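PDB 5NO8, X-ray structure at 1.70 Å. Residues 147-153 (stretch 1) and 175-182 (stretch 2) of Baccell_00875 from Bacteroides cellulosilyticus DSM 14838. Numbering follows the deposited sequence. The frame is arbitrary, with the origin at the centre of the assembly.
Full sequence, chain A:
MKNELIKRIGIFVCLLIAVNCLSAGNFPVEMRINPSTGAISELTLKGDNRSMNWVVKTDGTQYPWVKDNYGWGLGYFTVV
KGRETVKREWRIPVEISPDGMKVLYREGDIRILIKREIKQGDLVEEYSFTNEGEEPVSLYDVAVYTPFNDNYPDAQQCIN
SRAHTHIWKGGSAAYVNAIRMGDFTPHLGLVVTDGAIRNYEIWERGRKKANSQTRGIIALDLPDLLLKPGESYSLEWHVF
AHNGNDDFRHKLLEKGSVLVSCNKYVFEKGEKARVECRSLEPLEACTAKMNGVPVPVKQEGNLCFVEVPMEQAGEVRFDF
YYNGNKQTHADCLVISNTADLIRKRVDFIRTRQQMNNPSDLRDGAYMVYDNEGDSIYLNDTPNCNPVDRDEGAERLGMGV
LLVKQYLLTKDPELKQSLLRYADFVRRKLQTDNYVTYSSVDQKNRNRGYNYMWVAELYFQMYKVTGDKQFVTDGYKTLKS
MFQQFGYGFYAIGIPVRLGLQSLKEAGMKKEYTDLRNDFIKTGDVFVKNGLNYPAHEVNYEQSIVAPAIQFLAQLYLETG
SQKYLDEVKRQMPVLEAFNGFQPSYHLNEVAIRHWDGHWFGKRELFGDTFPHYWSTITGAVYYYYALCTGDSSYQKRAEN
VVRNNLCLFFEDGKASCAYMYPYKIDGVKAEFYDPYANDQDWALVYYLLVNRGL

Stretch 1 (147-153) PFNDNYP
Stretch 2 175-182: YVNAIRMG

This is a small, mostly apolar side-chain contact between an irregular loop and a β-strand, built from two separate clusters with no hydrogen bond crossing between the stretches. The two sides together bury 241 Å². The segments run in roughly the same direction, with the vector from CA of F148 to CA of Y152 lying 27° from that between the CA atoms of V176 and M181. The register is set by F148 and A178, whose CA atoms stand 8.0 Å apart, a spacing that leaves room for side chains between the backbones.

Stretch 2 is extended from Y175 to R180, with phi/psi values such as -132/128 at V176 and -101/109 at A178. The strand alternation therefore points the CA-to-CB bonds of V176 and A178 toward the loop, while that of N177 between them points away. F148, at phi/psi -57/144, meets this pair with its own CA-to-CB bond directed toward the strand. Its m rotamer, with chi1 -69° and chi2 -84°, places one ring face against CG1 of V176. The t rotamer of V176 (chi1 -177°) goes with a CH-pi contact in which CG1 sits 4.1 Å from the centroid of the F148 ring, 23° off the ring normal; the closest atoms are F148 CZ and V176 CG1 at 3.8 Å. A178 adds a looser contact, its CB 4.3 Å from CD1 of F148.

The second cluster gathers around M181, just past the strand at phi/psi -64/-32. Its side chain, m, t, t at chi1 to chi3, is stretched out so that the terminal methyl reaches the loop. CE of M181 lies 3.6 Å from CE1 of Y152, 3.6 Å from O of N151 and 3.7 Å from OD1 of D150. One methyl thus touches three residues. The sulfur takes an edge position, with M181 SD 5.2 Å from the centroid of the Y152 ring and 86° off its normal. The CA-to-CB bonds of Y152 (chi1 -60°, m; chi2 -42°) and D150 (chi1 -171°, t) point sideways, yet the ends of both side chains come nearer stretch 2, at M181. The backbone O of N151 is buried by this contact and has no polar partner in the model.

The loop supplies some of its own order. N151, in the p rotamer at phi/psi -162/171, has its CA-to-CB bond pointing away from stretch 2 and donates from ND2 to OD1 of N149 at 3.0 Å, while a weak backbone hydrogen bond joins N of D150 to O of F148 at 2.9 Å. Several of the loop's polar side-chain atoms are also bonded elsewhere in the structure. The crossing is made mostly by apolar groups, with two loop oxygens also against the M181 methyl.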

# COMPACT_ATOMS: atom_id res chain seq x y z
N PRO A 147 -15.05 -6.18 10.07
CA PRO A 147 -15.21 -6.12 8.61
C PRO A 147 -15.45 -4.71 8.10
O PRO A 147 -16.51 -4.40 7.59
CB PRO A 147 -16.39 -7.05 8.34
CG PRO A 147 -17.20 -6.97 9.59
CD PRO A 147 -16.21 -6.82 10.71
N PHE A 148 -14.43 -3.87 8.24
CA PHE A 148 -14.47 -2.47 7.74
C PHE A 148 -14.78 -2.49 6.25
O PHE A 148 -14.31 -3.37 5.50
CB PHE A 148 -13.15 -1.74 7.99
CG PHE A 148 -12.86 -1.45 9.43
CD1 PHE A 148 -13.40 -0.32 10.05
CD2 PHE A 148 -12.01 -2.28 10.16
CE1 PHE A 148 -13.12 -0.04 11.39
CE2 PHE A 148 -11.75 -2.01 11.50
CZ PHE A 148 -12.30 -0.90 12.11
N ASN A 149 -15.56 -1.49 5.81
CA ASN A 149 -16.13 -1.44 4.46
C ASN A 149 -15.12 -0.85 3.47
O ASN A 149 -15.28 0.27 2.99
CB ASN A 149 -17.45 -0.64 4.51
CG ASN A 149 -18.40 -0.96 3.37
OD1 ASN A 149 -18.19 -1.89 2.61
ND2 ASN A 149 -19.47 -0.17 3.27
N ASP A 150 -14.05 -1.60 3.24
CA ASP A 150 -12.91 -1.18 2.44
C ASP A 150 -12.94 -2.02 1.17
O ASP A 150 -12.46 -3.17 1.11
CB ASP A 150 -11.59 -1.38 3.21
CG ASP A 150 -10.38 -0.75 2.51
OD1 ASP A 150 -10.39 -0.60 1.25
OD2 ASP A 150 -9.42 -0.38 3.24
N ASN A 151 -13.58 -1.46 0.15
CA ASN A 151 -13.72 -2.13 -1.13
C ASN A 151 -14.09 -1.09 -2.20
O ASN A 151 -14.35 0.06 -1.87
CB ASN A 151 -14.74 -3.28 -1.03
CG ASN A 151 -16.02 -2.85 -0.35
OD1 ASN A 151 -16.80 -2.11 -0.94
ND2 ASN A 151 -16.23 -3.31 0.91
N TYR A 152 -14.07 -1.52 -3.45
CA TYR A 152 -14.06 -0.64 -4.61
C TYR A 152 -15.18 -1.00 -5.58
O TYR A 152 -14.90 -1.47 -6.68
CB TYR A 152 -12.72 -0.77 -5.34
CG TYR A 152 -11.47 -0.42 -4.54
CD1 TYR A 152 -11.43 0.69 -3.69
CD2 TYR A 152 -10.29 -1.15 -4.73
CE1 TYR A 152 -10.26 1.03 -2.99
CE2 TYR A 152 -9.12 -0.82 -4.06
CZ TYR A 152 -9.10 0.25 -3.18
OH TYR A 152 -7.91 0.57 -2.50
N PRO A 153 -16.44 -0.79 -5.20
CA PRO A 153 -17.54 -1.10 -6.14
C PRO A 153 -17.55 -0.17 -7.36
O PRO A 153 -17.70 -0.63 -8.47
CB PRO A 153 -18.80 -0.91 -5.28
CG PRO A 153 -18.38 0.04 -4.20
CD PRO A 153 -16.95 -0.27 -3.92
N TYR A 175 -4.41 0.48 16.62
CA TYR A 175 -5.54 1.27 16.19
C TYR A 175 -5.94 0.95 14.76
O TYR A 175 -5.22 0.30 14.02
CB TYR A 175 -5.24 2.77 16.35
CG TYR A 175 -4.13 3.32 15.47
CD1 TYR A 175 -4.31 3.51 14.10
CD2 TYR A 175 -2.90 3.62 16.01
CE1 TYR A 175 -3.30 3.99 13.31
CE2 TYR A 175 -1.90 4.14 15.24
CZ TYR A 175 -2.11 4.33 13.89
OH TYR A 175 -1.09 4.79 13.10
N VAL A 176 -7.11 1.45 14.39
CA VAL A 176 -7.54 1.54 13.01
C VAL A 176 -8.07 2.96 12.76
O VAL A 176 -8.89 3.48 13.53
CB VAL A 176 -8.62 0.51 12.63
CG1 VAL A 176 -8.95 0.64 11.16
CG2 VAL A 176 -8.20 -0.93 12.94
N ASN A 177 -7.54 3.59 11.72
CA ASN A 177 -8.02 4.88 11.28
C ASN A 177 -8.69 4.66 9.93
O ASN A 177 -8.01 4.38 8.96
CB ASN A 177 -6.86 5.85 11.17
CG ASN A 177 -7.30 7.25 10.80
OD1 ASN A 177 -8.49 7.59 10.92
ND2 ASN A 177 -6.37 8.05 10.31
N ALA A 178 -10.03 4.73 9.90
CA ALA A 178 -10.78 4.51 8.70
C ALA A 178 -11.20 5.84 8.09
O ALA A 178 -12.02 6.56 8.64
CB ALA A 178 -11.97 3.64 9.00
N ILE A 179 -10.58 6.16 6.95
CA ILE A 179 -10.78 7.45 6.29
C ILE A 179 -11.71 7.25 5.11
O ILE A 179 -11.42 6.48 4.20
CB ILE A 179 -9.43 8.04 5.84
CG1 ILE A 179 -8.50 8.27 7.03
CG2 ILE A 179 -9.63 9.32 5.05
CD1 ILE A 179 -9.00 9.24 8.08
N ARG A 180 -12.85 7.92 5.12
CA ARG A 180 -13.76 7.87 3.99
C ARG A 180 -13.00 8.24 2.73
O ARG A 180 -12.21 9.19 2.73
CB ARG A 180 -14.94 8.83 4.19
CG ARG A 180 -16.09 8.62 3.22
CD ARG A 180 -17.02 9.82 3.28
NE ARG A 180 -17.44 10.13 4.65
CZ ARG A 180 -18.59 9.79 5.23
NH1 ARG A 180 -19.54 9.13 4.58
NH2 ARG A 180 -18.79 10.12 6.49
N MET A 181 -13.20 7.48 1.67
CA MET A 181 -12.30 7.56 0.51
C MET A 181 -12.31 8.94 -0.18
O MET A 181 -11.27 9.41 -0.67
CB MET A 181 -12.53 6.42 -0.48
CG MET A 181 -12.30 5.03 0.11
SD MET A 181 -12.42 3.76 -1.13
CE MET A 181 -12.15 2.27 -0.17
N GLY A 182 -13.46 9.61 -0.15
CA GLY A 182 -13.55 10.99 -0.65
C GLY A 182 -13.03 12.06 0.28
O GLY A 182 -13.12 13.23 -0.03